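Local coordinates for uncharacterized protein (Ruminococcus gnavus, PDB 4QAN) that is of unknown function but has a cystatin-like fold, a divergent relative of the NTF2-like superfamily, and can bind a metal ion, at residues N41-I52 with S91-F102; Y210-E218 with T238-S249. One frame throughout, in Å; residues are numbered along the deposited sequence. Where two conformers were deposited one is given.

Interaction 1 of 2, residues N41-I52 with S91-F102; sequences NDLDMALRGCAI and SAEMTKAYIEQF
A sulfur-aromatic contact between Cys50 and Tyr98 sits at the heart of the helix packing in the first of two helix-and-sheet halves, where helix 43-48 and the turn after it meet the long helix 87-108. The two helix segments cross at 120°, their axes 10.4 Å apart at closest approach. Cys50 lies over one face of the Tyr98 ring: its CB stands 3.5 Å from the ring centroid, almost on the normal, and its SG leans toward the CG-CD1 side, 3.5 Å from Tyr98 CD1. With SG anti to the carbonyl carbon (chi1 -58°), both atoms can rest on the ring together. Ile52 runs antiparallel to the same tyrosine side chain, CG1 3.7 Å from Tyr98 CD2, while its CD1 reaches Thr95 OG1. Leu47 CD2 touches both Thr95 CG2 and Tyr98 CB. Further along, in the Phe102 conformer described here, Leu43 CD1 touches both Ile99 CG1 and Phe102 CD2. Ala46 CB then lies 3.7 Å from Phe102 CD1, and Asn41 OD1 meets the edge of that ring at CE2 (3.6 Å), the amide nearly coplanar with it. No hydrogen bond joins the two segments. Tyr98 OH is hydrogen-bonded to His171 O, and Thr95 OG1 to Ser91 O (2.6 Å), so cohesion here rests on apolar and sulfur-aromatic packing.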
loop_
_atom_site.group_PDB
_atom_site.type_symbol
_atom_site.label_atom_id
_atom_site.label_comp_id
_atom_site.label_asym_id
_atom_site.label_seq_id
_atom_site.Cartn_x
_atom_site.Cartn_y
_atom_site.Cartn_z
ATOM N N ASN A 41 9.968 -15.549 -12.133
ATOM C CA ASN A 41 10.130 -14.113 -11.936
ATOM C C ASN A 41 8.922 -13.320 -12.492
ATOM O O ASN A 41 9.085 -12.306 -13.165
ATOM C CB ASN A 41 11.453 -13.652 -12.564
ATOM C CG ASN A 41 11.813 -12.212 -12.206
ATOM O OD1 ASN A 41 11.373 -11.661 -11.187
ATOM N ND2 ASN A 41 12.618 -11.590 -13.053
ATOM N N ASP A 42 7.711 -13.790 -12.195
ATOM C CA ASP A 42 6.486 -13.199 -12.741
ATOM C C ASP A 42 5.728 -12.470 -11.644
ATOM O O ASP A 42 4.994 -13.072 -10.866
ATOM C CB ASP A 42 5.606 -14.277 -13.395
ATOM C CG ASP A 42 4.379 -13.698 -14.102
ATOM O OD1 ASP A 42 3.997 -12.555 -13.806
ATOM O OD2 ASP A 42 3.779 -14.406 -14.940
ATOM N N LEU A 43 5.916 -11.158 -11.607
ATOM C CA LEU A 43 5.371 -10.325 -10.557
ATOM C C LEU A 43 3.849 -10.343 -10.590
ATOM O O LEU A 43 3.188 -10.458 -9.551
ATOM C CB LEU A 43 5.863 -8.888 -10.720
ATOM C CG LEU A 43 5.323 -7.873 -9.714
ATOM C CD1 LEU A 43 5.822 -8.240 -8.334
ATOM C CD2 LEU A 43 5.730 -6.455 -10.089
ATOM N N ASP A 44 3.301 -10.216 -11.789
ATOM C CA ASP A 44 1.863 -10.177 -11.956
ATOM C C ASP A 44 1.242 -11.420 -11.324
ATOM O O ASP A 44 0.329 -11.315 -10.485
ATOM C CB ASP A 44 1.504 -10.089 -13.441
ATOM C CG ASP A 44 0.021 -10.190 -13.678
ATOM O OD1 ASP A 44 -0.681 -9.192 -13.414
ATOM O OD2 ASP A 44 -0.446 -11.276 -14.108
HETATM N N MSE A 45 1.766 -12.586 -11.722
HETATM C CA MSE A 45 1.315 -13.869 -11.189
HETATM C C MSE A 45 1.369 -13.897 -9.677
HETATM O O MSE A 45 0.393 -14.280 -9.032
HETATM C CB MSE A 45 2.156 -14.979 -11.826
HETATM C CG MSE A 45 1.619 -16.349 -11.477
HETATM SE SE MSE A 45 2.866 -17.709 -12.151
HETATM C CE MSE A 45 1.941 -19.230 -11.309
ATOM N N ALA A 46 2.498 -13.464 -9.118
ATOM C CA ALA A 46 2.742 -13.437 -7.668
ATOM C C ALA A 46 1.713 -12.622 -6.906
ATOM O O ALA A 46 1.183 -13.085 -5.901
ATOM C CB ALA A 46 4.138 -12.877 -7.372
ATOM N N LEU A 47 1.460 -11.402 -7.378
ATOM C CA LEU A 47 0.487 -10.512 -6.752
ATOM C C LEU A 47 -0.892 -11.137 -6.592
ATOM O O LEU A 47 -1.521 -11.008 -5.545
ATOM C CB LEU A 47 0.368 -9.216 -7.551
ATOM C CG LEU A 47 1.577 -8.281 -7.352
ATOM C CD1 LEU A 47 1.518 -7.096 -8.293
ATOM C CD2 LEU A 47 1.648 -7.813 -5.917
ATOM N N ARG A 48 -1.348 -11.809 -7.641
ATOM C CA ARG A 48 -2.656 -12.450 -7.646
ATOM C C ARG A 48 -2.793 -13.541 -6.574
ATOM O O ARG A 48 -3.906 -13.833 -6.126
ATOM C CB ARG A 48 -2.929 -13.038 -9.029
ATOM C CG ARG A 48 -3.002 -11.974 -10.119
ATOM C CD ARG A 48 -2.566 -12.522 -11.467
ATOM N NE ARG A 48 -2.758 -11.544 -12.542
ATOM C CZ ARG A 48 -3.799 -11.505 -13.372
ATOM N NH1 ARG A 48 -4.799 -12.381 -13.282
ATOM N NH2 ARG A 48 -3.836 -10.570 -14.312
ATOM N N GLY A 49 -1.666 -14.132 -6.172
ATOM C CA GLY A 49 -1.642 -15.127 -5.116
ATOM C C GLY A 49 -1.574 -14.592 -3.700
ATOM O O GLY A 49 -1.640 -15.373 -2.746
ATOM N N CYS A 50 -1.406 -13.275 -3.558
ATOM C CA CYS A 50 -1.373 -12.627 -2.255
ATOM C C CYS A 50 -2.775 -12.224 -1.809
ATOM O O CYS A 50 -3.659 -12.013 -2.631
ATOM C CB CYS A 50 -0.476 -11.379 -2.304
ATOM S SG CYS A 50 1.238 -11.689 -2.823
ATOM N N ALA A 51 -2.964 -12.076 -0.502
ATOM C CA ALA A 51 -4.274 -11.731 0.056
ATOM C C ALA A 51 -4.466 -10.206 0.137
ATOM O O ALA A 51 -4.696 -9.664 1.215
ATOM C CB ALA A 51 -4.433 -12.362 1.435
ATOM N N ILE A 52 -4.402 -9.528 -1.009
ATOM C CA ILE A 52 -4.493 -8.077 -1.042
ATOM C C ILE A 52 -5.905 -7.573 -0.670
ATOM O O ILE A 52 -6.047 -6.789 0.278
ATOM C CB ILE A 52 -4.009 -7.483 -2.389
ATOM C CG1 ILE A 52 -2.517 -7.790 -2.584
ATOM C CG2 ILE A 52 -4.201 -5.973 -2.397
ATOM C CD1 ILE A 52 -1.990 -7.583 -3.991
ATOM N N SER A 91 -4.977 -0.914 -0.604
ATOM C CA SER A 91 -4.570 -1.790 -1.711
ATOM C C SER A 91 -3.200 -1.412 -2.246
ATOM O O SER A 91 -2.349 -2.275 -2.426
ATOM C CB SER A 91 -5.579 -1.777 -2.856
ATOM O OG SER A 91 -5.014 -2.367 -4.022
ATOM N N ALA A 92 -2.988 -0.126 -2.477
ATOM C CA ALA A 92 -1.734 0.339 -3.042
ATOM C C ALA A 92 -0.557 0.143 -2.109
ATOM O O ALA A 92 0.511 -0.251 -2.564
ATOM C CB ALA A 92 -1.844 1.787 -3.472
ATOM N N GLU A 93 -0.721 0.414 -0.817
ATOM C CA GLU A 93 0.386 0.179 0.098
ATOM C C GLU A 93 0.685 -1.305 0.228
ATOM O O GLU A 93 1.832 -1.698 0.239
ATOM C CB GLU A 93 0.138 0.795 1.463
ATOM C CG GLU A 93 0.267 2.305 1.482
ATOM C CD GLU A 93 0.629 2.815 2.853
ATOM O OE1 GLU A 93 1.778 2.570 3.263
ATOM O OE2 GLU A 93 -0.217 3.457 3.526
HETATM N N MSE A 94 -0.350 -2.121 0.325
HETATM C CA MSE A 94 -0.161 -3.556 0.484
HETATM C C MSE A 94 0.559 -4.111 -0.709
HETATM O O MSE A 94 1.506 -4.875 -0.556
HETATM C CB MSE A 94 -1.503 -4.246 0.668
HETATM C CG MSE A 94 -2.040 -3.983 2.075
HETATM SE SE MSE A 94 -3.580 -5.166 2.359
HETATM C CE MSE A 94 -2.469 -6.717 2.829
ATOM N N THR A 95 0.135 -3.694 -1.897
ATOM C CA THR A 95 0.764 -4.091 -3.153
ATOM C C THR A 95 2.270 -3.761 -3.153
ATOM O O THR A 95 3.091 -4.613 -3.465
ATOM C CB THR A 95 0.025 -3.454 -4.357
ATOM O OG1 THR A 95 -1.354 -3.815 -4.304
ATOM C CG2 THR A 95 0.575 -3.942 -5.684
ATOM N N LYS A 96 2.641 -2.557 -2.729
ATOM C CA LYS A 96 4.065 -2.225 -2.578
ATOM C C LYS A 96 4.786 -3.176 -1.614
ATOM O O LYS A 96 5.874 -3.662 -1.917
ATOM C CB LYS A 96 4.227 -0.790 -2.112
ATOM C CG LYS A 96 5.658 -0.367 -1.762
ATOM C CD LYS A 96 5.579 0.956 -1.044
ATOM C CE LYS A 96 6.900 1.693 -1.051
ATOM N NZ LYS A 96 7.873 1.095 -0.105
ATOM N N ALA A 97 4.164 -3.460 -0.469
ATOM C CA ALA A 97 4.781 -4.317 0.539
ATOM C C ALA A 97 5.021 -5.711 -0.027
ATOM O O ALA A 97 6.089 -6.275 0.195
ATOM C CB ALA A 97 3.930 -4.384 1.806
ATOM N N TYR A 98 4.054 -6.236 -0.786
ATOM C CA TYR A 98 4.217 -7.544 -1.441
ATOM C C TYR A 98 5.309 -7.565 -2.532
ATOM O O TYR A 98 6.033 -8.549 -2.668
ATOM C CB TYR A 98 2.894 -8.053 -2.021
ATOM C CG TYR A 98 1.954 -8.631 -0.985
ATOM C CD1 TYR A 98 2.344 -9.693 -0.195
ATOM C CD2 TYR A 98 0.672 -8.113 -0.802
ATOM C CE1 TYR A 98 1.496 -10.233 0.751
ATOM C CE2 TYR A 98 -0.195 -8.646 0.145
ATOM C CZ TYR A 98 0.225 -9.708 0.927
ATOM O OH TYR A 98 -0.608 -10.261 1.880
ATOM N N ILE A 99 5.428 -6.475 -3.287
ATOM C CA ILE A 99 6.471 -6.360 -4.293
ATOM C C ILE A 99 7.825 -6.463 -3.612
ATOM O O ILE A 99 8.715 -7.143 -4.094
ATOM C CB ILE A 99 6.351 -5.058 -5.128
ATOM C CG1 ILE A 99 5.100 -5.144 -6.018
ATOM C CG2 ILE A 99 7.577 -4.871 -6.015
ATOM C CD1 ILE A 99 4.627 -3.841 -6.633
ATOM N N GLU A 100 7.963 -5.802 -2.474
ATOM C CA GLU A 100 9.214 -5.819 -1.748
ATOM C C GLU A 100 9.555 -7.165 -1.150
ATOM O O GLU A 100 10.716 -7.548 -1.147
ATOM C CB GLU A 100 9.218 -4.739 -0.698
ATOM C CG GLU A 100 9.361 -3.402 -1.364
ATOM C CD GLU A 100 9.062 -2.271 -0.448
ATOM O OE1 GLU A 100 8.401 -2.518 0.580
ATOM O OE2 GLU A 100 9.488 -1.140 -0.777
ATOM N N GLN A 101 8.553 -7.904 -0.682
ATOM C CA GLN A 101 8.786 -9.283 -0.280
ATOM C C GLN A 101 9.280 -10.076 -1.479
ATOM O O GLN A 101 10.285 -10.771 -1.387
ATOM C CB GLN A 101 7.527 -9.929 0.276
ATOM C CG GLN A 101 7.062 -9.307 1.575
ATOM C CD GLN A 101 6.284 -10.262 2.442
ATOM O OE1 GLN A 101 5.535 -11.105 1.948
ATOM N NE2 GLN A 101 6.466 -10.141 3.755
ATOM N N PHE A 102 8.578 -9.948 -2.605
ATOM C CA PHE A 102 8.938 -10.664 -3.812
ATOM C C PHE A 102 10.381 -10.343 -4.212
ATOM O O PHE A 102 11.176 -11.241 -4.443
ATOM C CB PHE A 102 7.971 -10.301 -4.931
ATOM C CG PHE A 102 8.210 -11.047 -6.206
ATOM C CD1 PHE A 102 7.680 -12.312 -6.391
ATOM C CD2 PHE A 102 8.956 -10.472 -7.234
ATOM C CE1 PHE A 102 7.890 -12.990 -7.574
ATOM C CE2 PHE A 102 9.170 -11.144 -8.418
ATOM C CZ PHE A 102 8.632 -12.403 -8.590
#

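Interaction 2 of 2, residues Y210-E218 with T238-S249; sequences YFQAMPISE and TRALAFATTESS
Ile216 lies against Ala242, Phe243 and Arg239 in the tightly packed part of this contact. Its CG1 sits between the backbone N and the carbonyl carbon (chi1 62°), and the extended chain beyond it lays CD1 squarely over the Phe243 ring, a CH-pi contact 3.6 Å from the centroid and 10° off the normal. The same methyl lies over one face of the Arg239 guanidinium, near NH1, and touches Arg239 CG at 3.6 Å. Phe243 CZ shares that face, offset toward its rim, while Glu218 OE2 comes to the edge of the Phe243 ring and forms a long salt bridge with Arg239 NH2. With an alanine here instead of Phe243, the Ile216 methyl would probably lose its aromatic floor and the Arg239 guanidinium a flat neighbour that limits its turning. The extended loop segment 210-218 runs past the last turn of helix 237-242, near Ala242, where a type I beta turn, Ala242 to Thr245, leads the chain away. Ala242 O accepts from Ile216 N (3.2 Å) and Thr245 N on opposite faces of its carbonyl plane. Nearby, Ala213 CB packs on Ala242 CB, and Phe211 meets Leu241 CD1 with its ring edge, 3.9 Å from CZ. The side toward Glu247 and Ser248, both exposed, is looser: Pro215 covers their backbone, and a water donates to Ala213 O (2.9 Å) and Glu247 O. In the conformer modelled here, Gln212 NE2 donates to Ser249 OG (2.7 Å), close to the amide plane.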
loop_
_atom_site.group_PDB
_atom_site.type_symbol
_atom_site.label_atom_id
_atom_site.label_comp_id
_atom_site.label_asym_id
_atom_site.label_seq_id
_atom_site.Cartn_x
_atom_site.Cartn_y
_atom_site.Cartn_z
ATOM N N TYR A 210 -4.952 -6.143 -8.051
ATOM C CA TYR A 210 -4.189 -4.911 -7.859
ATOM C C TYR A 210 -4.522 -3.938 -8.983
ATOM O O TYR A 210 -5.108 -4.330 -9.982
ATOM C CB TYR A 210 -2.689 -5.223 -7.830
ATOM C CG TYR A 210 -2.097 -5.754 -9.127
ATOM C CD1 TYR A 210 -2.172 -7.097 -9.457
ATOM C CD2 TYR A 210 -1.457 -4.906 -10.014
ATOM C CE1 TYR A 210 -1.627 -7.582 -10.644
ATOM C CE2 TYR A 210 -0.918 -5.372 -11.200
ATOM C CZ TYR A 210 -1.014 -6.712 -11.509
ATOM O OH TYR A 210 -0.468 -7.163 -12.670
ATOM N N PHE A 211 -4.136 -2.674 -8.837
ATOM C CA PHE A 211 -4.370 -1.692 -9.875
ATOM C C PHE A 211 -3.149 -0.795 -10.050
ATOM O O PHE A 211 -2.358 -0.614 -9.113
ATOM C CB PHE A 211 -5.602 -0.846 -9.528
ATOM C CG PHE A 211 -5.380 0.089 -8.383
ATOM C CD1 PHE A 211 -5.612 -0.319 -7.084
ATOM C CD2 PHE A 211 -4.914 1.373 -8.603
ATOM C CE1 PHE A 211 -5.390 0.542 -6.023
ATOM C CE2 PHE A 211 -4.702 2.237 -7.552
ATOM C CZ PHE A 211 -4.930 1.816 -6.254
ATOM N N GLN A 212 -3.010 -0.270 -11.270
ATOM C CA GLN A 212 -1.994 0.729 -11.609
ATOM C C GLN A 212 -2.771 1.941 -12.170
ATOM O O GLN A 212 -3.432 1.837 -13.198
ATOM C CB GLN A 212 -0.968 0.158 -12.631
ATOM C CG GLN A 212 0.375 0.907 -12.696
ATOM C CD GLN A 212 1.454 0.209 -13.540
ATOM O OE1 GLN A 212 1.882 -0.905 -13.235
ATOM N NE2 GLN A 212 1.909 0.880 -14.601
ATOM N N ALA A 213 -2.723 3.072 -11.472
ATOM C CA ALA A 213 -3.445 4.254 -11.929
ATOM C C ALA A 213 -2.720 4.826 -13.151
ATOM O O ALA A 213 -1.517 4.605 -13.311
ATOM C CB ALA A 213 -3.533 5.274 -10.817
HETATM N N MSE A 214 -3.472 5.493 -14.025
HETATM C CA MSE A 214 -2.892 6.164 -15.180
HETATM C C MSE A 214 -2.618 7.597 -14.823
HETATM O O MSE A 214 -3.192 8.122 -13.883
HETATM C CB MSE A 214 -3.847 6.089 -16.360
HETATM C CG MSE A 214 -4.996 7.079 -16.243
HETATM SE SE MSE A 214 -6.140 6.892 -17.828
HETATM C CE MSE A 214 -7.232 8.493 -17.461
ATOM N N PRO A 215 -1.722 8.264 -15.573
ATOM C CA PRO A 215 -1.555 9.691 -15.321
ATOM C C PRO A 215 -2.819 10.492 -15.661
ATOM O O PRO A 215 -3.444 10.234 -16.678
ATOM C CB PRO A 215 -0.425 10.079 -16.282
ATOM C CG PRO A 215 0.347 8.827 -16.445
ATOM C CD PRO A 215 -0.715 7.771 -16.525
ATOM N N ILE A 216 -3.212 11.418 -14.788
ATOM C CA ILE A 216 -4.168 12.469 -15.160
ATOM C C ILE A 216 -3.609 13.808 -14.713
ATOM O O ILE A 216 -2.852 13.882 -13.739
ATOM C CB ILE A 216 -5.582 12.277 -14.565
ATOM C CG1 ILE A 216 -5.549 12.313 -13.043
ATOM C CG2 ILE A 216 -6.208 10.976 -15.060
ATOM C CD1 ILE A 216 -6.924 12.167 -12.418
ATOM N N SER A 217 -4.002 14.860 -15.416
ATOM C CA SER A 217 -3.465 16.187 -15.185
ATOM C C SER A 217 -4.554 17.243 -15.360
ATOM O O SER A 217 -5.636 16.937 -15.795
ATOM C CB SER A 217 -2.326 16.436 -16.177
ATOM O OG SER A 217 -2.797 16.455 -17.515
ATOM N N GLU A 218 -4.239 18.484 -15.014
ATOM C CA GLU A 218 -5.114 19.628 -15.267
ATOM C C GLU A 218 -4.271 20.735 -15.886
ATOM O O GLU A 218 -3.040 20.693 -15.819
ATOM C CB GLU A 218 -5.743 20.122 -13.961
ATOM C CG GLU A 218 -6.630 19.107 -13.250
ATOM C CD GLU A 218 -7.873 18.693 -14.038
ATOM O OE1 GLU A 218 -8.190 19.316 -15.071
ATOM O OE2 GLU A 218 -8.547 17.731 -13.621
ATOM N N THR A 238 -8.564 6.682 -5.857
ATOM C CA THR A 238 -7.816 6.234 -7.013
ATOM C C THR A 238 -7.478 7.372 -7.956
ATOM O O THR A 238 -6.373 7.437 -8.455
ATOM C CB THR A 238 -8.558 5.152 -7.773
ATOM O OG1 THR A 238 -8.866 4.122 -6.845
ATOM C CG2 THR A 238 -7.699 4.576 -8.864
ATOM N N ARG A 239 -8.435 8.258 -8.182
ATOM C CA ARG A 239 -8.223 9.439 -8.987
ATOM C C ARG A 239 -7.240 10.375 -8.283
ATOM O O ARG A 239 -6.371 11.001 -8.913
ATOM C CB ARG A 239 -9.575 10.110 -9.233
ATOM C CG ARG A 239 -9.559 11.263 -10.193
ATOM C CD ARG A 239 -10.987 11.701 -10.545
ATOM N NE ARG A 239 -11.018 13.105 -10.956
ATOM C CZ ARG A 239 -10.735 13.558 -12.178
ATOM N NH1 ARG A 239 -10.422 12.718 -13.169
ATOM N NH2 ARG A 239 -10.791 14.869 -12.412
ATOM N N ALA A 240 -7.350 10.445 -6.965
ATOM C CA ALA A 240 -6.377 11.187 -6.182
ATOM C C ALA A 240 -4.952 10.685 -6.446
ATOM O O ALA A 240 -4.018 11.497 -6.577
ATOM C CB ALA A 240 -6.706 11.117 -4.709
ATOM N N LEU A 241 -4.776 9.367 -6.544
ATOM C CA LEU A 241 -3.437 8.824 -6.797
ATOM C C LEU A 241 -2.996 9.107 -8.234
ATOM O O LEU A 241 -1.850 9.495 -8.460
ATOM C CB LEU A 241 -3.394 7.332 -6.539
ATOM C CG LEU A 241 -3.665 6.913 -5.097
ATOM C CD1 LEU A 241 -3.939 5.415 -5.054
ATOM C CD2 LEU A 241 -2.534 7.287 -4.154
ATOM N N ALA A 242 -3.920 8.939 -9.190
ATOM C CA ALA A 242 -3.681 9.295 -10.600
ATOM C C ALA A 242 -3.048 10.681 -10.817
ATOM O O ALA A 242 -2.261 10.857 -11.743
ATOM C CB ALA A 242 -4.969 9.203 -11.395
ATOM N N PHE A 243 -3.399 11.661 -9.991
ATOM C CA PHE A 243 -2.826 13.036 -10.111
ATOM C C PHE A 243 -1.325 13.121 -9.869
ATOM O O PHE A 243 -0.682 14.097 -10.276
ATOM C CB PHE A 243 -3.551 14.034 -9.191
ATOM C CG PHE A 243 -4.860 14.534 -9.751
ATOM C CD1 PHE A 243 -4.890 15.256 -10.933
ATOM C CD2 PHE A 243 -6.057 14.270 -9.107
ATOM C CE1 PHE A 243 -6.095 15.702 -11.469
ATOM C CE2 PHE A 243 -7.258 14.731 -9.619
ATOM C CZ PHE A 243 -7.280 15.437 -10.806
ATOM N N ALA A 244 -0.763 12.137 -9.177
ATOM C CA ALA A 244 0.691 12.073 -8.984
ATOM C C ALA A 244 1.344 10.908 -9.738
ATOM O O ALA A 244 2.509 10.618 -9.537
ATOM C CB ALA A 244 1.001 11.976 -7.508
ATOM N N THR A 245 0.599 10.252 -10.614
ATOM C CA THR A 245 1.156 9.164 -11.410
ATOM C C THR A 245 1.880 9.768 -12.614
ATOM O O THR A 245 1.256 10.228 -13.548
ATOM C CB THR A 245 0.044 8.203 -11.838
ATOM O OG1 THR A 245 -0.639 7.743 -10.661
ATOM C CG2 THR A 245 0.618 7.015 -12.617
ATOM N N THR A 246 3.202 9.796 -12.573
ATOM C CA THR A 246 3.976 10.522 -13.581
ATOM C C THR A 246 4.266 9.729 -14.839
ATOM O O THR A 246 4.608 10.320 -15.852
ATOM C CB THR A 246 5.334 10.960 -13.039
ATOM O OG1 THR A 246 6.031 9.806 -12.558
ATOM C CG2 THR A 246 5.154 12.020 -11.931
ATOM N N GLU A 247 4.155 8.407 -14.793
ATOM C CA GLU A 247 4.338 7.615 -16.005
ATOM C C GLU A 247 3.272 6.561 -16.159
ATOM O O GLU A 247 2.723 6.072 -15.179
ATOM C CB GLU A 247 5.704 6.928 -16.006
ATOM C CG GLU A 247 6.899 7.868 -15.952
ATOM C CD GLU A 247 7.070 8.715 -17.207
ATOM O OE1 GLU A 247 6.388 8.446 -18.226
ATOM O OE2 GLU A 247 7.897 9.659 -17.172
ATOM N N SER A 248 2.983 6.239 -17.414
ATOM C CA SER A 248 2.245 5.049 -17.783
ATOM C C SER A 248 3.259 3.976 -18.189
ATOM O O SER A 248 4.473 4.228 -18.231
ATOM C CB SER A 248 1.304 5.355 -18.941
ATOM O OG SER A 248 0.460 4.254 -19.216
ATOM N N SER A 249 2.765 2.782 -18.478
ATOM C CA SER A 249 3.606 1.697 -18.975
ATOM C C SER A 249 2.733 0.719 -19.718
ATOM O O SER A 249 1.526 0.614 -19.470
ATOM C CB SER A 249 4.352 0.977 -17.836
ATOM O OG SER A 249 3.459 0.523 -16.829
HETATM O O HOH W 1 0.419 3.822 -15.347
#

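In the fold
Interactions 1 and 2 follow one another along the chain, with centres about 19 Å apart, and meet through the start of segment 210-218. Tyr210 is the joint: its CD1 packs 3.8 Å from Leu47 CB, and its CB lies 4.0 Å from Thr95 OG1, so it touches both segments of interaction 1. Phe211 continues the seam, CE1 3.6 Å from Ser91 OG, while its ring also serves interaction 2. Helix 254-275 adjoins both, Leu43 packing on Pro254, Ile99 on Leu257 and Lys258, and the Gln260 side chain bonding Phe211 O and Ala213 N. Interaction 1 is the more buried. Both lie away from Ser360, where magnesium has been seen to bind, though not in this model.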